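Local coordinates for protein nicotinate-nucleotide diphosphorylase (Carboxylating) (Streptococcus pyogenes GA06023, PDB 5HUO) that probably catalyses the conversion of quinolinate and 5-phospho-alpha-D-ribose 1-diphosphate to nicotinate ribonucleotide, carbon dioxide and diphosphate in NAD(+) biosynthesis, at residues D54-N58 with V122-T127; V69-E75 with S301-K307; L79-F85 with F135-S140; V95-H101 with L114-I119. All coordinates share one frame; numbering follows the deposited sequence.

Interaction 1: residues D54-N58 with V122-T127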
loop_
_atom_site.group_PDB
_atom_site.type_symbol
_atom_site.label_atom_id
_atom_site.label_comp_id
_atom_site.label_asym_id
_atom_site.label_seq_id
_atom_site.Cartn_x
_atom_site.Cartn_y
_atom_site.Cartn_z
ATOM N N ASP A 54 4.877 14.855 17.563
ATOM C CA ASP A 54 4.386 16.240 17.793
ATOM C C ASP A 54 5.180 16.821 18.939
ATOM O O ASP A 54 4.757 16.769 20.075
ATOM C CB ASP A 54 2.866 16.265 18.062
ATOM C CG ASP A 54 2.310 17.650 18.327
ATOM O OD1 ASP A 54 3.007 18.673 18.126
ATOM O OD2 ASP A 54 1.137 17.663 18.772
ATOM N N TYR A 55 6.352 17.348 18.622
ATOM C CA TYR A 55 7.306 17.829 19.622
ATOM C C TYR A 55 6.709 18.881 20.539
ATOM O O TYR A 55 6.870 18.846 21.737
ATOM C CB TYR A 55 8.573 18.388 18.975
ATOM C CG TYR A 55 9.394 17.343 18.249
ATOM C CD1 TYR A 55 10.210 16.465 18.928
ATOM C CD2 TYR A 55 9.334 17.227 16.894
ATOM C CE1 TYR A 55 10.931 15.484 18.280
ATOM C CE2 TYR A 55 10.054 16.247 16.245
ATOM C CZ TYR A 55 10.852 15.382 16.953
ATOM O OH TYR A 55 11.600 14.466 16.280
ATOM N N SER A 56 5.968 19.797 19.972
ATOM C CA SER A 56 5.408 20.939 20.733
ATOM C C SER A 56 4.452 20.443 21.799
ATOM O O SER A 56 4.473 20.894 22.939
ATOM C CB SER A 56 4.793 22.037 19.797
ATOM O OG SER A 56 4.843 21.639 18.408
ATOM N N THR A 57 3.651 19.459 21.453
ATOM C CA THR A 57 2.717 18.888 22.430
ATOM C C THR A 57 3.432 17.993 23.412
ATOM O O THR A 57 3.160 18.039 24.569
ATOM C CB THR A 57 1.586 18.114 21.751
ATOM O OG1 THR A 57 0.779 19.046 21.053
ATOM C CG2 THR A 57 0.707 17.388 22.719
ATOM N N ASN A 58 4.302 17.146 22.937
ATOM C CA ASN A 58 5.069 16.282 23.832
ATOM C C ASN A 58 6.045 16.938 24.795
ATOM O O ASN A 58 6.231 16.475 25.888
ATOM C CB ASN A 58 5.807 15.247 23.025
ATOM C CG ASN A 58 4.845 14.386 22.256
ATOM O OD1 ASN A 58 3.643 14.556 22.388
ATOM N ND2 ASN A 58 5.364 13.519 21.407
ATOM N N VAL A 122 -4.447 14.516 26.737
ATOM C CA VAL A 122 -4.055 15.790 26.151
ATOM C C VAL A 122 -3.272 15.632 24.845
ATOM O O VAL A 122 -3.465 16.356 23.872
ATOM C CB VAL A 122 -3.197 16.603 27.118
ATOM C CG1 VAL A 122 -2.648 17.839 26.426
ATOM C CG2 VAL A 122 -4.013 17.043 28.285
ATOM N N ARG A 123 -2.360 14.696 24.844
ATOM C CA ARG A 123 -1.536 14.496 23.674
ATOM C C ARG A 123 -2.380 14.115 22.467
ATOM O O ARG A 123 -2.163 14.617 21.377
ATOM C CB ARG A 123 -0.418 13.528 23.973
ATOM C CG ARG A 123 0.736 14.216 24.691
ATOM C CD ARG A 123 1.297 13.369 25.827
ATOM N NE ARG A 123 2.701 13.673 26.127
ATOM C CZ ARG A 123 3.750 12.953 25.716
ATOM N NH1 ARG A 123 4.986 13.316 26.027
ATOM N NH2 ARG A 123 3.564 11.866 24.980
ATOM N N SER A 124 -3.372 13.261 22.663
ATOM C CA SER A 124 -4.257 12.874 21.571
ATOM C C SER A 124 -5.131 14.033 21.079
ATOM O O SER A 124 -5.383 14.153 19.890
ATOM C CB SER A 124 -5.156 11.728 21.971
ATOM O OG SER A 124 -4.368 10.739 22.582
ATOM N N LEU A 125 -5.548 14.888 21.988
ATOM C CA LEU A 125 -6.415 15.961 21.599
ATOM C C LEU A 125 -5.695 16.993 20.776
ATOM O O LEU A 125 -6.192 17.439 19.726
ATOM C CB LEU A 125 -7.061 16.615 22.794
ATOM C CG LEU A 125 -7.859 15.639 23.715
ATOM C CD1 LEU A 125 -8.324 16.393 24.931
ATOM C CD2 LEU A 125 -9.021 14.979 23.072
ATOM N N LEU A 126 -4.509 17.375 21.209
ATOM C CA LEU A 126 -3.797 18.451 20.529
ATOM C C LEU A 126 -3.141 18.007 19.238
ATOM O O LEU A 126 -3.104 18.732 18.283
ATOM C CB LEU A 126 -2.774 19.071 21.445
ATOM C CG LEU A 126 -3.347 19.639 22.732
ATOM C CD1 LEU A 126 -2.299 20.430 23.490
ATOM C CD2 LEU A 126 -4.560 20.515 22.479
ATOM N N THR A 127 -2.655 16.797 19.212
ATOM C CA THR A 127 -1.988 16.311 18.050
ATOM C C THR A 127 -2.985 16.070 16.939
ATOM O O THR A 127 -2.667 16.223 15.766
ATOM C CB THR A 127 -1.189 15.019 18.389
ATOM O OG1 THR A 127 -0.153 15.375 19.297
ATOM C CG2 THR A 127 -0.524 14.421 17.188
#
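D54 and T127 meet through their side-chain oxygens, with D54 OD2 2.7 Å from T127 OG1. That hydroxyl also lies near the R123 carbonyl oxygen one turn back. The same OD2 accepts from T57 OG1 at 2.7 Å, a donor standing 46° out of the carboxylate plane, while OD1 takes a weak bond from T57 N. D54 is thus the N-cap of helix 55-60. T57 meets the long helix with both branches: its CG2 lies 3.7 Å from R123 CG, and its OG1 rests against L126 CB.

Farther along, the N58 amide stacks on the R123 guanidinium, the two planes 10° apart and N58 OD1 3.6 Å above the centre of the guanidinium plane. A bend at chi2 (138°) lays the guanidinium across N58, its face against the amide, and NH1 makes a weak bond to N58 O. Both polar ends have stronger partners outside: N58 ND2 bonds to E53 and R123 NE to the F61 carbonyl. T31 of a third subunit packs on both residues. A carboxylate that takes the T57 hydroxyl bond at the start of a helix, with T127 OG1 close by, would probably favour its charged form.

Interaction 2: residues V69-E75 with S301-K307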
loop_
_atom_site.group_PDB
_atom_site.type_symbol
_atom_site.label_atom_id
_atom_site.label_comp_id
_atom_site.label_asym_id
_atom_site.label_seq_id
_atom_site.Cartn_x
_atom_site.Cartn_y
_atom_site.Cartn_z
ATOM N N VAL A 69 -11.826 19.155 25.691
ATOM C CA VAL A 69 -11.742 20.299 24.791
ATOM C C VAL A 69 -13.043 20.423 24.057
ATOM O O VAL A 69 -13.685 19.443 23.771
ATOM C CB VAL A 69 -10.734 20.129 23.680
ATOM C CG1 VAL A 69 -10.497 21.466 22.983
ATOM C CG2 VAL A 69 -9.432 19.719 24.224
ATOM N N SER A 70 -13.400 21.646 23.730
ATOM C CA SER A 70 -14.659 21.952 23.074
ATOM C C SER A 70 -14.479 22.379 21.620
ATOM O O SER A 70 -13.594 23.166 21.287
ATOM C CB SER A 70 -15.396 23.032 23.859
ATOM O OG SER A 70 -15.788 22.516 25.106
ATOM N N LEU A 71 -15.353 21.871 20.788
ATOM C CA LEU A 71 -15.405 22.248 19.406
ATOM C C LEU A 71 -16.497 23.304 19.227
ATOM O O LEU A 71 -17.658 23.037 19.494
ATOM C CB LEU A 71 -15.724 21.051 18.529
ATOM C CG LEU A 71 -15.907 21.356 17.026
ATOM C CD1 LEU A 71 -14.640 21.845 16.354
ATOM C CD2 LEU A 71 -16.419 20.105 16.343
ATOM N N PHE A 72 -16.106 24.479 18.760
ATOM C CA PHE A 72 -17.006 25.594 18.572
ATOM C C PHE A 72 -17.129 25.969 17.100
ATOM O O PHE A 72 -16.136 26.062 16.375
ATOM C CB PHE A 72 -16.519 26.835 19.332
ATOM C CG PHE A 72 -16.668 26.734 20.809
ATOM C CD1 PHE A 72 -17.930 26.892 21.392
ATOM C CD2 PHE A 72 -15.561 26.508 21.635
ATOM C CE1 PHE A 72 -18.087 26.745 22.759
ATOM C CE2 PHE A 72 -15.724 26.401 22.991
ATOM C CZ PHE A 72 -16.982 26.508 23.550
ATOM N N ALA A 73 -18.348 26.215 16.681
ATOM C CA ALA A 73 -18.560 26.813 15.395
ATOM C C ALA A 73 -18.176 28.267 15.500
ATOM O O ALA A 73 -18.519 28.923 16.471
ATOM C CB ALA A 73 -20.018 26.682 14.978
ATOM N N LYS A 74 -17.506 28.794 14.490
ATOM C CA LYS A 74 -17.075 30.204 14.494
ATOM C C LYS A 74 -17.656 31.051 13.387
ATOM O O LYS A 74 -17.269 32.191 13.186
ATOM C CB LYS A 74 -15.570 30.256 14.473
ATOM C CG LYS A 74 -15.019 29.892 15.837
ATOM C CD LYS A 74 -15.152 31.118 16.765
ATOM C CE LYS A 74 -15.284 30.800 18.285
ATOM N NZ LYS A 74 -13.953 30.856 19.008
ATOM N N GLU A 75 -18.655 30.505 12.712
ATOM C CA GLU A 75 -19.198 31.088 11.496
ATOM C C GLU A 75 -20.499 30.367 11.158
ATOM O O GLU A 75 -20.616 29.174 11.386
ATOM C CB GLU A 75 -18.171 30.887 10.374
ATOM C CG GLU A 75 -18.521 31.525 9.050
ATOM C CD GLU A 75 -17.443 31.352 8.007
ATOM O OE1 GLU A 75 -16.364 30.786 8.298
ATOM O OE2 GLU A 75 -17.661 31.816 6.883
ATOM N N SER A 301 -13.798 27.399 3.117
ATOM C CA SER A 301 -13.983 26.508 4.236
ATOM C C SER A 301 -14.752 27.265 5.313
ATOM O O SER A 301 -14.708 28.457 5.349
ATOM C CB SER A 301 -12.682 25.845 4.735
ATOM O OG SER A 301 -11.750 26.828 4.974
ATOM N N LEU A 302 -15.461 26.547 6.171
ATOM C CA LEU A 302 -16.213 27.151 7.247
ATOM C C LEU A 302 -15.382 27.145 8.515
ATOM O O LEU A 302 -14.872 26.112 8.929
ATOM C CB LEU A 302 -17.501 26.380 7.486
ATOM C CG LEU A 302 -18.561 27.087 8.324
ATOM C CD1 LEU A 302 -19.235 28.127 7.434
ATOM C CD2 LEU A 302 -19.611 26.084 8.825
ATOM N N ASP A 303 -15.323 28.284 9.192
ATOM C CA ASP A 303 -14.483 28.432 10.380
ATOM C C ASP A 303 -15.053 27.721 11.679
ATOM O O ASP A 303 -16.282 27.811 11.988
ATOM C CB ASP A 303 -14.201 29.902 10.603
ATOM C CG ASP A 303 -12.994 30.144 11.572
ATOM O OD1 ASP A 303 -12.167 29.229 11.824
ATOM O OD2 ASP A 303 -12.883 31.278 12.103
ATOM N N PHE A 304 -14.188 26.950 12.337
ATOM C CA PHE A 304 -14.432 26.330 13.631
ATOM C C PHE A 304 -13.163 26.540 14.475
ATOM O O PHE A 304 -12.116 26.836 13.932
ATOM C CB PHE A 304 -14.624 24.801 13.561
ATOM C CG PHE A 304 -15.896 24.344 12.918
ATOM C CD1 PHE A 304 -16.007 24.273 11.515
ATOM C CD2 PHE A 304 -16.962 23.946 13.671
ATOM C CE1 PHE A 304 -17.156 23.836 10.909
ATOM C CE2 PHE A 304 -18.135 23.489 13.074
ATOM C CZ PHE A 304 -18.235 23.438 11.704
ATOM N N SER A 305 -13.269 26.357 15.796
ATOM C CA SER A 305 -12.103 26.276 16.618
ATOM C C SER A 305 -12.312 25.283 17.746
ATOM O O SER A 305 -13.399 24.968 18.134
ATOM C CB SER A 305 -11.737 27.628 17.181
ATOM O OG SER A 305 -12.475 27.878 18.377
ATOM N N MET A 306 -11.204 24.768 18.247
ATOM C CA MET A 306 -11.176 23.883 19.423
ATOM C C MET A 306 -10.484 24.643 20.534
ATOM O O MET A 306 -9.319 25.026 20.409
ATOM C CB MET A 306 -10.418 22.618 19.160
ATOM C CG MET A 306 -11.273 21.553 18.582
ATOM S SD MET A 306 -10.350 20.098 18.061
ATOM C CE MET A 306 -9.363 19.679 19.501
ATOM N N LYS A 307 -11.218 24.871 21.603
ATOM C CA LYS A 307 -10.784 25.742 22.678
ATOM C C LYS A 307 -11.333 25.232 24.012
ATOM O O LYS A 307 -12.158 24.310 24.065
ATOM C CB LYS A 307 -11.274 27.204 22.402
ATOM C CG LYS A 307 -10.212 28.144 21.893
ATOM C CD LYS A 307 -10.771 29.199 20.961
ATOM C CE LYS A 307 -9.635 29.959 20.220
ATOM N NZ LYS A 307 -10.105 30.787 19.038
#
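E75 reaches across L302 and D303, just before strand 304-307, and it can be followed atom by atom. Its CB passes 4.0 Å from D303 O. With CG anti to the backbone N (chi1 -176°) and the chain extended beyond it, CG comes 3.8 Å from L302 CD1, and the carboxyl carbon CD lies 3.7 Å from that same methyl. At the tip the two oxygens part company: OE1 accepts from D303 N at 2.9 Å, on its anti side but 33° out of the carboxylate plane, whereas OE2 stays by the leucine methyl.

Beyond E75 the chains pair as antiparallel strands, 161° between their directions. F72 and S305 form a hydrogen-bonded pair, F72 N to S305 O being 2.8 Å, and S70 pairs with K307 in the same way. K74 N adds one more bond, to D303 O, just past the strand end. The sheet has two unlike faces. On one, L71, A73, F304 and M306 are all buried; L71 and M306 pack on helix 82-92, L71 and F304 on helix 122-153, and L71 CD1 touches M306 CG at 4.0 Å. On the other, K74 NZ makes a weak 3.4 Å bond to S305 OG and is modelled 3.8 Å from K307 NZ, a closeness that is tentative.

Strand 304-311 returns from the C-terminal half of the chain to complete the antiparallel sheet of the N-terminal domain. Backbone bonds therefore carry the union, apolar groups seal its inner face, and any repulsion between the two lysines, both at least partly exposed, would probably be eased by solvent.

Interaction 3: residues L79-F85 with F135-S140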
loop_
_atom_site.group_PDB
_atom_site.type_symbol
_atom_site.label_atom_id
_atom_site.label_comp_id
_atom_site.label_asym_id
_atom_site.label_seq_id
_atom_site.Cartn_x
_atom_site.Cartn_y
_atom_site.Cartn_z
ATOM N N LEU A 79 -23.476 22.255 8.966
ATOM C CA LEU A 79 -22.507 21.302 9.562
ATOM C C LEU A 79 -22.409 20.064 8.734
ATOM O O LEU A 79 -23.406 19.397 8.461
ATOM C CB LEU A 79 -22.885 20.906 10.987
ATOM C CG LEU A 79 -22.080 19.804 11.687
ATOM C CD1 LEU A 79 -20.664 20.253 12.015
ATOM C CD2 LEU A 79 -22.787 19.340 12.971
ATOM N N ALA A 80 -21.185 19.745 8.327
ATOM C CA ALA A 80 -20.909 18.485 7.562
ATOM C C ALA A 80 -19.558 17.942 7.928
ATOM O O ALA A 80 -18.589 18.698 8.029
ATOM C CB ALA A 80 -21.000 18.718 6.047
ATOM N N GLY A 81 -19.501 16.626 8.051
ATOM C CA GLY A 81 -18.251 15.930 8.372
ATOM C C GLY A 81 -17.978 15.693 9.849
ATOM O O GLY A 81 -16.875 15.436 10.249
ATOM N N LEU A 82 -18.995 15.744 10.647
ATOM C CA LEU A 82 -18.836 15.572 12.111
ATOM C C LEU A 82 -18.263 14.182 12.507
ATOM O O LEU A 82 -17.407 14.106 13.342
ATOM C CB LEU A 82 -20.172 15.751 12.809
ATOM C CG LEU A 82 -20.084 15.778 14.337
ATOM C CD1 LEU A 82 -19.375 17.052 14.806
ATOM C CD2 LEU A 82 -21.464 15.725 14.961
ATOM N N THR A 83 -18.741 13.109 11.875
ATOM C CA THR A 83 -18.254 11.801 12.223
ATOM C C THR A 83 -16.871 11.614 11.612
ATOM O O THR A 83 -16.076 10.794 12.133
ATOM C CB THR A 83 -19.170 10.630 11.831
ATOM O OG1 THR A 83 -19.154 10.481 10.453
ATOM C CG2 THR A 83 -20.551 10.851 12.233
ATOM N N VAL A 84 -16.577 12.343 10.539
ATOM C CA VAL A 84 -15.220 12.318 9.999
ATOM C C VAL A 84 -14.229 12.939 10.976
ATOM O O VAL A 84 -13.199 12.405 11.309
ATOM C CB VAL A 84 -15.107 13.105 8.715
ATOM C CG1 VAL A 84 -13.693 13.094 8.222
ATOM C CG2 VAL A 84 -15.969 12.503 7.649
ATOM N N PHE A 85 -14.624 14.101 11.459
ATOM C CA PHE A 85 -13.910 14.825 12.554
ATOM C C PHE A 85 -13.607 13.905 13.734
ATOM O O PHE A 85 -12.474 13.787 14.173
ATOM C CB PHE A 85 -14.751 16.011 13.037
ATOM C CG PHE A 85 -14.221 16.671 14.260
ATOM C CD1 PHE A 85 -13.311 17.693 14.163
ATOM C CD2 PHE A 85 -14.650 16.288 15.507
ATOM C CE1 PHE A 85 -12.814 18.295 15.313
ATOM C CE2 PHE A 85 -14.208 16.914 16.645
ATOM C CZ PHE A 85 -13.276 17.906 16.563
ATOM N N PHE A 135 -10.601 18.549 7.961
ATOM C CA PHE A 135 -11.706 17.817 7.328
ATOM C C PHE A 135 -13.005 18.556 7.566
ATOM O O PHE A 135 -13.690 18.906 6.650
ATOM C CB PHE A 135 -11.807 16.382 7.811
ATOM C CG PHE A 135 -10.880 15.435 7.094
ATOM C CD1 PHE A 135 -11.189 14.952 5.871
ATOM C CD2 PHE A 135 -9.641 15.055 7.675
ATOM C CE1 PHE A 135 -10.316 14.132 5.199
ATOM C CE2 PHE A 135 -8.777 14.211 7.008
ATOM C CZ PHE A 135 -9.123 13.748 5.762
ATOM N N LEU A 136 -13.301 18.822 8.819
ATOM C CA LEU A 136 -14.579 19.442 9.215
ATOM C C LEU A 136 -14.824 20.787 8.564
ATOM O O LEU A 136 -15.903 21.075 8.070
ATOM C CB LEU A 136 -14.646 19.603 10.697
ATOM C CG LEU A 136 -16.026 20.027 11.222
ATOM C CD1 LEU A 136 -17.001 18.882 11.163
ATOM C CD2 LEU A 136 -15.906 20.550 12.643
ATOM N N GLN A 137 -13.797 21.603 8.507
ATOM C CA GLN A 137 -13.910 22.940 7.913
ATOM C C GLN A 137 -14.213 22.829 6.453
ATOM O O GLN A 137 -15.062 23.529 5.928
ATOM C CB GLN A 137 -12.664 23.745 8.138
ATOM C CG GLN A 137 -12.611 24.298 9.551
ATOM C CD GLN A 137 -11.389 25.092 9.823
ATOM O OE1 GLN A 137 -10.461 25.131 8.989
ATOM N NE2 GLN A 137 -11.304 25.665 11.004
ATOM N N HIS A 138 -13.527 21.929 5.799
ATOM C CA HIS A 138 -13.630 21.796 4.315
ATOM C C HIS A 138 -15.031 21.290 3.910
ATOM O O HIS A 138 -15.680 21.857 3.013
ATOM C CB HIS A 138 -12.545 20.827 3.813
ATOM C CG HIS A 138 -12.559 20.573 2.347
ATOM N ND1 HIS A 138 -12.114 21.489 1.434
ATOM C CD2 HIS A 138 -12.935 19.490 1.619
ATOM C CE1 HIS A 138 -12.223 20.999 0.202
ATOM N NE2 HIS A 138 -12.726 19.783 0.285
ATOM N N LEU A 139 -15.478 20.243 4.598
ATOM C CA LEU A 139 -16.721 19.634 4.267
ATOM C C LEU A 139 -17.884 20.579 4.658
ATOM O O LEU A 139 -18.896 20.668 3.938
ATOM C CB LEU A 139 -16.851 18.260 4.923
ATOM C CG LEU A 139 -15.790 17.270 4.476
ATOM C CD1 LEU A 139 -16.016 15.927 5.125
ATOM C CD2 LEU A 139 -15.795 17.041 3.006
ATOM N N SER A 140 -17.786 21.227 5.808
ATOM C CA SER A 140 -18.858 22.135 6.224
ATOM C C SER A 140 -18.973 23.343 5.279
ATOM O O SER A 140 -20.017 23.878 5.010
ATOM C CB SER A 140 -18.634 22.579 7.672
ATOM O OG SER A 140 -18.821 21.474 8.573
#
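L136 fits its CD1 methyl against the turn at A80 and G81, where helix 122-153 meets the start of helix 82-92 in the N-terminal domain, whose helices pack on one face of a four-stranded antiparallel sheet. Its CG is anti to the backbone N (chi1 -171°), which sends CD1 into a hollow of the turn: the methyl lies 3.5 Å from A80 O and 3.6 Å from G81 O, with L79 CD1 on the rim and F85 CB, 4.1 Å away, lining the helix side.

A second hollow lies over G81, the N-cap residue. Having no side chain, it lets L139 CD1 approach to 3.9 Å from its CA. V84 then projects between two residues of the long helix: CG1 abuts F135 CB at 3.8 Å, and CG2 faces L139 CD1 more loosely. A80 CB rests on the backbone at L139 O.

The turn is also held from outside, because the carboxylate of D105 accepts from both G81 N and L82 N. Behind L136, F304 of the sheet closes the packing. A polar link joins the chains where they run closest: S140 OG stands 2.8 Å from A80 O and 3.0 Å from L136 O.

Interaction 4: residues V95-H101 with L114-I119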
loop_
_atom_site.group_PDB
_atom_site.type_symbol
_atom_site.label_atom_id
_atom_site.label_comp_id
_atom_site.label_asym_id
_atom_site.label_seq_id
_atom_site.Cartn_x
_atom_site.Cartn_y
_atom_site.Cartn_z
ATOM N N VAL A 95 -10.618 7.920 22.589
ATOM C CA VAL A 95 -11.173 9.235 22.754
ATOM C C VAL A 95 -12.651 9.102 22.757
ATOM O O VAL A 95 -13.214 8.392 21.942
ATOM C CB VAL A 95 -10.747 10.173 21.609
ATOM C CG1 VAL A 95 -11.427 11.529 21.707
ATOM C CG2 VAL A 95 -9.234 10.382 21.615
ATOM N N THR A 96 -13.300 9.814 23.656
ATOM C CA THR A 96 -14.776 9.812 23.722
ATOM C C THR A 96 -15.336 11.188 23.471
ATOM O O THR A 96 -14.599 12.173 23.522
ATOM C CB THR A 96 -15.279 9.302 25.070
ATOM O OG1 THR A 96 -14.726 10.099 26.120
ATOM C CG2 THR A 96 -14.860 7.859 25.256
ATOM N N PHE A 97 -16.631 11.247 23.210
ATOM C CA PHE A 97 -17.245 12.516 22.867
ATOM C C PHE A 97 -18.497 12.750 23.622
ATOM O O PHE A 97 -19.142 11.843 24.041
ATOM C CB PHE A 97 -17.560 12.565 21.392
ATOM C CG PHE A 97 -16.363 12.353 20.516
ATOM C CD1 PHE A 97 -15.606 13.417 20.107
ATOM C CD2 PHE A 97 -15.986 11.097 20.128
ATOM C CE1 PHE A 97 -14.481 13.217 19.302
ATOM C CE2 PHE A 97 -14.875 10.915 19.321
ATOM C CZ PHE A 97 -14.121 11.963 18.921
ATOM N N GLN A 98 -18.825 13.999 23.798
ATOM C CA GLN A 98 -20.091 14.393 24.359
ATOM C C GLN A 98 -20.705 15.382 23.390
ATOM O O GLN A 98 -20.021 16.288 22.907
ATOM C CB GLN A 98 -19.901 15.028 25.704
ATOM C CG GLN A 98 -19.842 14.040 26.854
ATOM C CD GLN A 98 -19.325 14.669 28.159
ATOM O OE1 GLN A 98 -19.133 15.885 28.272
ATOM N NE2 GLN A 98 -19.135 13.845 29.146
ATOM N N ASN A 99 -22.002 15.240 23.144
ATOM C CA ASN A 99 -22.705 16.101 22.208
ATOM C C ASN A 99 -23.951 16.670 22.903
ATOM O O ASN A 99 -25.069 16.230 22.636
ATOM C CB ASN A 99 -23.084 15.318 20.941
ATOM C CG ASN A 99 -23.501 16.211 19.791
ATOM O OD1 ASN A 99 -23.829 17.415 19.948
ATOM N ND2 ASN A 99 -23.534 15.638 18.640
ATOM N N PRO A 100 -23.768 17.678 23.755
ATOM C CA PRO A 100 -24.822 18.311 24.528
ATOM C C PRO A 100 -26.035 18.716 23.753
ATOM O O PRO A 100 -27.138 18.560 24.268
ATOM C CB PRO A 100 -24.158 19.586 25.048
ATOM C CG PRO A 100 -22.725 19.258 25.135
ATOM C CD PRO A 100 -22.489 18.400 23.923
ATOM N N HIS A 101 -25.865 19.218 22.548
ATOM C CA HIS A 101 -26.993 19.720 21.755
ATOM C C HIS A 101 -27.459 18.778 20.629
ATOM O O HIS A 101 -28.279 19.155 19.796
ATOM C CB HIS A 101 -26.645 21.063 21.168
ATOM C CG HIS A 101 -26.442 22.103 22.181
ATOM N ND1 HIS A 101 -27.361 22.380 23.143
ATOM C CD2 HIS A 101 -25.417 22.941 22.390
ATOM C CE1 HIS A 101 -26.921 23.347 23.913
ATOM N NE2 HIS A 101 -25.734 23.697 23.491
ATOM N N LEU A 114 -21.663 25.311 20.598
ATOM C CA LEU A 114 -20.888 24.179 21.094
ATOM C C LEU A 114 -21.333 22.880 20.367
ATOM O O LEU A 114 -22.320 22.237 20.722
ATOM C CB LEU A 114 -21.031 24.034 22.602
ATOM C CG LEU A 114 -20.445 22.747 23.190
ATOM C CD1 LEU A 114 -18.956 22.740 23.086
ATOM C CD2 LEU A 114 -20.849 22.614 24.653
ATOM N N VAL A 115 -20.559 22.504 19.374
ATOM C CA VAL A 115 -20.885 21.363 18.537
ATOM C C VAL A 115 -20.540 20.019 19.202
ATOM O O VAL A 115 -21.318 19.097 19.200
ATOM C CB VAL A 115 -20.142 21.461 17.212
ATOM C CG1 VAL A 115 -20.440 20.243 16.338
ATOM C CG2 VAL A 115 -20.537 22.745 16.484
ATOM N N LEU A 116 -19.371 19.957 19.803
ATOM C CA LEU A 116 -18.901 18.758 20.480
ATOM C C LEU A 116 -17.936 19.076 21.629
ATOM O O LEU A 116 -17.216 20.061 21.592
ATOM C CB LEU A 116 -18.142 17.854 19.499
ATOM C CG LEU A 116 -18.850 16.717 18.830
ATOM C CD1 LEU A 116 -17.786 15.754 18.340
ATOM C CD2 LEU A 116 -19.815 15.948 19.700
ATOM N N GLU A 117 -17.897 18.149 22.581
ATOM C CA GLU A 117 -16.845 18.077 23.543
ATOM C C GLU A 117 -16.085 16.832 23.276
ATOM O O GLU A 117 -16.640 15.789 23.031
ATOM C CB GLU A 117 -17.400 18.087 24.939
ATOM C CG GLU A 117 -17.779 19.491 25.403
ATOM C CD GLU A 117 -18.706 19.513 26.625
ATOM O OE1 GLU A 117 -19.468 18.549 26.863
ATOM O OE2 GLU A 117 -18.689 20.563 27.321
ATOM N N ILE A 118 -14.782 16.982 23.266
ATOM C CA ILE A 118 -13.865 15.877 23.018
ATOM C C ILE A 118 -13.066 15.524 24.293
ATOM O O ILE A 118 -12.378 16.378 24.847
ATOM C CB ILE A 118 -12.858 16.200 21.904
ATOM C CG1 ILE A 118 -13.553 16.582 20.638
ATOM C CG2 ILE A 118 -11.973 14.977 21.603
ATOM C CD1 ILE A 118 -13.729 18.069 20.465
ATOM N N ILE A 119 -13.144 14.258 24.719
ATOM C CA ILE A 119 -12.514 13.804 25.977
ATOM C C ILE A 119 -11.499 12.703 25.757
ATOM O O ILE A 119 -11.792 11.691 25.185
ATOM C CB ILE A 119 -13.519 13.270 26.991
ATOM C CG1 ILE A 119 -14.401 14.375 27.500
ATOM C CG2 ILE A 119 -12.812 12.677 28.178
ATOM C CD1 ILE A 119 -15.700 14.463 26.724
HETATM O O HOH W 1 -23.263 19.832 21.295
#
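An outermost strand of the four-stranded antiparallel sheet, 95-98, pairs here with 114-119 through T96, F97 and Q98 against I119, I118 and E117. T96 and I119 are a hydrogen-bonded pair, with T96 N to I119 O at 2.9 Å. Q98 and E117 repeat the pattern, E117 N reaching Q98 O at 2.8 Å in an almost straight bond (173°). The strands run 154° apart in direction.

Between these pairs F97 and I118 run alongside each other on the helix-covered face. I118 CG1 meets the phenyl ring at its edge, 3.7 Å from CE1, and L116 CD1 comes equally near the ring's CD1 obliquely. V95 CG1 extends the patch by touching I118 CG2. Helix 82-92 covers this side, Q86 packing on F97 and L116, and F89 on V95.

Past Q98 the regular pairing stops. L116 CD2 packs on N99 CB at 3.6 Å, and a water takes over the bridging: it accepts from H101 N at 3.0 Å and lies within bonding range of N99 OD1 (2.8 Å) and L114 O. N99 ND2 turns instead to the F103 carbonyl, which holds the amide in place. P100 CG lies against L114 CD2 farther out.

V115 and L116 both face L71 on the next strand, the mark of a classic beta bulge set in an antiparallel sheet.

Interactions 2 and 4 build one sheet: strands 66-73 and 114-119 are neighbours in it, with probable backbone bonds from L71 N to L116 O and from I118 N to V69 O, while 304-311 and 95-98 flank them. Interactions 1 and 3 share helix 122-153, which lies across that sheet. Interaction 3 is wholly buried and almost all apolar; its F85 touches I118, and L136 touches F304. Interaction 1, at the start of that helix and beside neighbouring subunits, relies on hydroxyls, a carboxylate and a guanidinium, yet L125 still reaches V69 and I118. Backbone bonds dominate the two strand pairs, whose outward faces are mixed, with charged and polar residues beside F72 and I119.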